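Local coordinates for protein D-alanyl-D-alanine carboxypeptidase (Vibrio cholerae, PDB 5TR7) that probably removes the terminal D-alanine from peptidoglycan precursor peptides as a penicillin-binding serine carboxypeptidase of the S11 family, at residues P4-K9 / A225-T230; A208-V213 / D231-R236. All blocks are in the same frame, centred on the assembly; numbering follows the deposited sequence.

Contact 1: residues P4-K9 / A225-T230; sequences PQIAAK and AVVMGT
Ala-8 lies against the end of strand 221-230, and its methyl makes the close apolar contacts. CB meets Val-227 CG1 at 3.5 Å, tighter than usual for two carbons, and at the same distance it rests against Met-228 O. Thr-230 CG2 approaches the methyl more loosely, at 4.0 Å. Val-227 presents CG1 because that branch stands anti to its own backbone N, while the side chain also packs on Ser-240 and Leu-243 of helix 233-251. Thr-230 CG2 further reaches Ala-7 O at 3.5 Å, and Thr-230 OG1 is bonded to Tyr-210 O on the neighbouring strand.

The polar part of the contact is one backbone N-H shared by two carbonyls. Lys-9 N lies 2.9 Å from Met-228 O and 3.4 Å from Gly-229 O; both bonds are weak and bent, with N-H...O angles of 123° and 141°. Followed outward, the Lys-9 side chain touches the strand at its root: CB is 3.7 Å from Met-228 O. CG stands anti to the backbone N (chi1 -172°), and the chain then runs on extended through CD and CE, so that NZ ends well away from the strand, the side chain packing on Leu-31 and Ala-208.

Gly-229 has positive phi, and with Thr-230 it faces Tyr-210 in a G1 beta bulge. Ala-7 centres an inverse gamma turn on the other side of the contact. Bulge and turn together mark the place where the N-terminal loop leads into strand 10-15, which pairs with strand 221-230 in the five-stranded antiparallel sheet of the penicillin-binding, beta-lactamase-like fold.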
# COMPACT_ATOMS: atom_id res chain seq x y z
N PRO A 4 -24.15 4.66 -1.16
CA PRO A 4 -24.63 3.69 -0.18
C PRO A 4 -23.94 3.92 1.15
O PRO A 4 -23.07 4.81 1.28
CB PRO A 4 -24.22 2.34 -0.78
CG PRO A 4 -23.01 2.66 -1.61
CD PRO A 4 -22.95 4.16 -1.83
N GLN A 5 -24.38 3.16 2.15
CA GLN A 5 -23.81 3.24 3.46
C GLN A 5 -22.77 2.19 3.52
O GLN A 5 -22.98 1.07 3.07
CB GLN A 5 -24.85 3.13 4.57
CG GLN A 5 -25.70 4.39 4.48
CD GLN A 5 -26.48 4.73 5.73
OE1 GLN A 5 -26.27 4.14 6.80
NE2 GLN A 5 -27.36 5.71 5.62
N ILE A 6 -21.63 2.60 4.03
CA ILE A 6 -20.47 1.77 4.10
C ILE A 6 -20.13 1.64 5.53
O ILE A 6 -20.08 2.62 6.21
CB ILE A 6 -19.33 2.49 3.32
CG1 ILE A 6 -19.69 2.70 1.84
CG2 ILE A 6 -18.00 1.78 3.45
CD1 ILE A 6 -20.01 1.44 1.08
N ALA A 7 -19.92 0.43 6.02
CA ALA A 7 -19.60 0.23 7.45
C ALA A 7 -18.09 0.45 7.65
O ALA A 7 -17.31 -0.49 7.75
CB ALA A 7 -20.01 -1.18 7.88
N ALA A 8 -17.66 1.71 7.73
CA ALA A 8 -16.26 1.99 7.87
C ALA A 8 -16.12 3.34 8.52
O ALA A 8 -16.97 4.17 8.35
CB ALA A 8 -15.60 2.00 6.49
N LYS A 9 -15.03 3.59 9.22
CA LYS A 9 -14.83 4.88 9.88
C LYS A 9 -14.57 6.04 8.88
O LYS A 9 -14.97 7.17 9.11
CB LYS A 9 -13.73 4.74 10.90
CG LYS A 9 -13.51 5.92 11.83
CD LYS A 9 -12.17 5.75 12.52
CE LYS A 9 -11.79 6.88 13.46
NZ LYS A 9 -10.38 6.65 13.89
N ALA A 225 -10.65 2.94 -4.62
CA ALA A 225 -11.41 3.05 -3.37
C ALA A 225 -10.55 2.83 -2.14
O ALA A 225 -9.54 2.10 -2.17
CB ALA A 225 -12.55 2.05 -3.34
N VAL A 226 -10.85 3.59 -1.11
CA VAL A 226 -10.13 3.45 0.15
C VAL A 226 -11.19 3.27 1.23
O VAL A 226 -12.16 4.04 1.31
CB VAL A 226 -9.32 4.72 0.47
CG1 VAL A 226 -8.62 4.59 1.79
CG2 VAL A 226 -8.36 5.01 -0.65
N VAL A 227 -11.02 2.24 2.05
CA VAL A 227 -11.97 1.97 3.17
C VAL A 227 -11.11 1.83 4.41
O VAL A 227 -10.16 1.10 4.42
CB VAL A 227 -12.85 0.74 2.87
CG1 VAL A 227 -13.76 0.41 4.01
CG2 VAL A 227 -13.72 1.05 1.66
N MET A 228 -11.41 2.61 5.43
CA MET A 228 -10.63 2.58 6.67
C MET A 228 -11.48 2.27 7.85
O MET A 228 -12.54 2.84 8.01
CB MET A 228 -9.98 3.96 6.94
CG MET A 228 -9.20 4.47 5.74
SD MET A 228 -7.71 3.53 5.34
CE MET A 228 -6.70 4.21 6.73
N GLY A 229 -10.98 1.38 8.69
CA GLY A 229 -11.66 1.10 9.92
C GLY A 229 -12.89 0.23 9.85
O GLY A 229 -13.87 0.60 10.40
N THR A 230 -12.81 -0.89 9.15
CA THR A 230 -13.91 -1.89 9.11
C THR A 230 -13.69 -2.86 10.25
O THR A 230 -12.59 -3.04 10.77
CB THR A 230 -13.96 -2.71 7.82
OG1 THR A 230 -12.70 -3.31 7.56
CG2 THR A 230 -14.29 -1.77 6.65

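Contact 2: residues A208-V213 / D231-R236. With NO2 (nitrite ion), chain F.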
# COMPACT_ATOMS: atom_id res chain seq x y z
N ALA A 208 -8.86 1.55 15.31
CA ALA A 208 -9.90 1.82 14.28
C ALA A 208 -10.41 0.60 13.52
O ALA A 208 -11.63 0.40 13.43
CB ALA A 208 -9.40 2.86 13.28
N GLY A 209 -9.50 -0.21 12.98
CA GLY A 209 -9.90 -1.46 12.30
C GLY A 209 -9.14 -1.80 11.05
O GLY A 209 -8.04 -1.33 10.86
N TYR A 210 -9.74 -2.63 10.21
CA TYR A 210 -9.15 -3.06 8.98
C TYR A 210 -9.35 -2.09 7.85
O TYR A 210 -10.46 -1.56 7.64
CB TYR A 210 -9.67 -4.42 8.54
CG TYR A 210 -9.30 -5.52 9.50
CD1 TYR A 210 -8.11 -6.23 9.33
CD2 TYR A 210 -10.13 -5.91 10.50
CE1 TYR A 210 -7.77 -7.28 10.15
CE2 TYR A 210 -9.80 -6.96 11.34
CZ TYR A 210 -8.63 -7.64 11.16
OH TYR A 210 -8.32 -8.64 12.00
N ASN A 211 -8.27 -1.94 7.07
CA ASN A 211 -8.27 -1.06 5.96
C ASN A 211 -7.98 -1.73 4.63
O ASN A 211 -7.22 -2.67 4.57
CB ASN A 211 -7.13 -0.09 6.19
CG ASN A 211 -7.19 0.56 7.54
OD1 ASN A 211 -8.26 0.88 8.05
ND2 ASN A 211 -6.02 0.75 8.14
N LEU A 212 -8.49 -1.13 3.55
CA LEU A 212 -8.14 -1.55 2.23
C LEU A 212 -8.10 -0.40 1.24
O LEU A 212 -9.03 0.40 1.19
CB LEU A 212 -9.17 -2.56 1.71
CG LEU A 212 -8.89 -3.08 0.29
CD1 LEU A 212 -7.50 -3.70 0.11
CD2 LEU A 212 -9.94 -4.15 -0.04
N VAL A 213 -7.06 -0.35 0.44
CA VAL A 213 -6.98 0.58 -0.71
C VAL A 213 -7.14 -0.36 -1.90
O VAL A 213 -6.30 -1.21 -2.10
CB VAL A 213 -5.67 1.34 -0.81
CG1 VAL A 213 -5.68 2.26 -2.01
CG2 VAL A 213 -5.55 2.20 0.38
N ASP A 231 -14.76 -3.48 10.70
CA ASP A 231 -14.68 -4.39 11.82
C ASP A 231 -13.99 -5.75 11.63
O ASP A 231 -13.62 -6.33 12.61
CB ASP A 231 -16.07 -4.52 12.44
CG ASP A 231 -16.51 -3.20 13.18
OD1 ASP A 231 -15.67 -2.31 13.41
OD2 ASP A 231 -17.68 -3.10 13.59
N ASN A 232 -13.83 -6.27 10.42
CA ASN A 232 -13.19 -7.58 10.23
C ASN A 232 -12.87 -7.73 8.80
O ASN A 232 -13.30 -6.91 7.99
CB ASN A 232 -14.12 -8.72 10.68
CG ASN A 232 -15.47 -8.61 10.05
OD1 ASN A 232 -15.64 -8.82 8.84
ND2 ASN A 232 -16.46 -8.25 10.85
N GLU A 233 -12.09 -8.75 8.48
CA GLU A 233 -11.65 -8.98 7.11
C GLU A 233 -12.80 -9.15 6.12
O GLU A 233 -12.71 -8.64 5.02
CB GLU A 233 -10.62 -10.10 7.01
CG GLU A 233 -9.27 -9.61 7.53
CD GLU A 233 -8.16 -10.57 7.28
OE1 GLU A 233 -8.07 -11.54 8.04
OE2 GLU A 233 -7.34 -10.33 6.34
N ASN A 234 -13.90 -9.78 6.53
CA ASN A 234 -15.04 -9.95 5.62
C ASN A 234 -15.70 -8.65 5.24
O ASN A 234 -15.96 -8.43 4.06
CB ASN A 234 -16.01 -10.94 6.18
CG ASN A 234 -15.41 -12.33 6.18
OD1 ASN A 234 -14.53 -12.66 5.33
ND2 ASN A 234 -15.86 -13.18 7.11
N ALA A 235 -15.84 -7.76 6.23
CA ALA A 235 -16.39 -6.47 6.00
C ALA A 235 -15.42 -5.67 5.11
O ALA A 235 -15.86 -5.00 4.19
CB ALA A 235 -16.63 -5.76 7.34
N ARG A 236 -14.13 -5.71 5.38
CA ARG A 236 -13.17 -4.99 4.52
C ARG A 236 -13.43 -5.35 2.99
O ARG A 236 -13.56 -4.47 2.13
CB ARG A 236 -11.77 -5.37 4.94
CG ARG A 236 -10.71 -4.93 3.98
CD ARG A 236 -9.36 -4.94 4.60
NE ARG A 236 -8.80 -6.27 4.93
CZ ARG A 236 -7.65 -6.38 5.61
NH1 ARG A 236 -7.02 -5.28 6.05
NH2 ARG A 236 -7.10 -7.54 5.89
N NO2 F . -9.29 -8.53 2.62
O1 NO2 F . -9.45 -9.58 2.05
O2 NO2 F . -9.27 -8.68 4.00
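The start of helix 233-251 closes over strand 209-218 beside the nitrite pocket, with Tyr-210 and Arg-236 making the largest contributions. The Tyr-210 ring is pressed against the first turn: CD2 touches Asn-232 CA at 3.5 Å, and Glu-233 CG sits over one ring face in a CH-pi contact, 4.1 Å from the centroid and displaced toward the rim. His-204 meets the same ring edge-to-face.

Arg-236 crosses the tyrosine at about a right angle, the guanidinium turned 75° from the ring plane, so that Tyr-210 CD1 lies over one guanidinium face. Its CG, anti to the backbone N (chi1 168°), packs on Leu-212 CB at 3.6 Å. NH1 donates to Asn-211 O at 3.0 Å, tilted out of the carbonyl plane.

Asn-232 is the N-cap of the helix: its OD1 accepts from Ala-235 N at 2.8 Å with an N-H...O angle of 158°. Within the first turn, Glu-233 and Arg-236 form a salt bridge with a weak hydrogen bond, OE2 to NH2 at 2.8 Å, in the guanidinium plane, and Arg-186 is a second cationic partner of this carboxylate. The nitrite ion, probably from the crystallisation liquor, lies at the guanidinium edge; its O2 takes a bond from Arg-236 NE at 2.6 Å and a weak one from NH2, and Gly-188 N also donates to the ion. The two arginines probably help to keep Glu-233 ionised and make the pocket attractive to a small anion. Leu-212 lies about 6 Å from Lys-201, a predicted substrate-binding residue, measured between side chains.

Overall arrangement
Both contacts border the same five-stranded sheet, their centres about 8 Å apart. Contact 1 is mostly buried and packs the N-terminal loop on the end of strand 221-230; contact 2 is only partly buried and joins the neighbouring strand 209-218 to the helix that follows strand 221-230. The chemistry changes accordingly: small apolar groups and bent backbone bonds in contact 1, an aromatic ring, a salt bridge and a bound anion in contact 2. They meet directly at the bulge, where Asn-211 OD1 of contact 2 lies 2.8 Å from Gly-229 N of contact 1, a probable hydrogen bond between the two neighbouring strands.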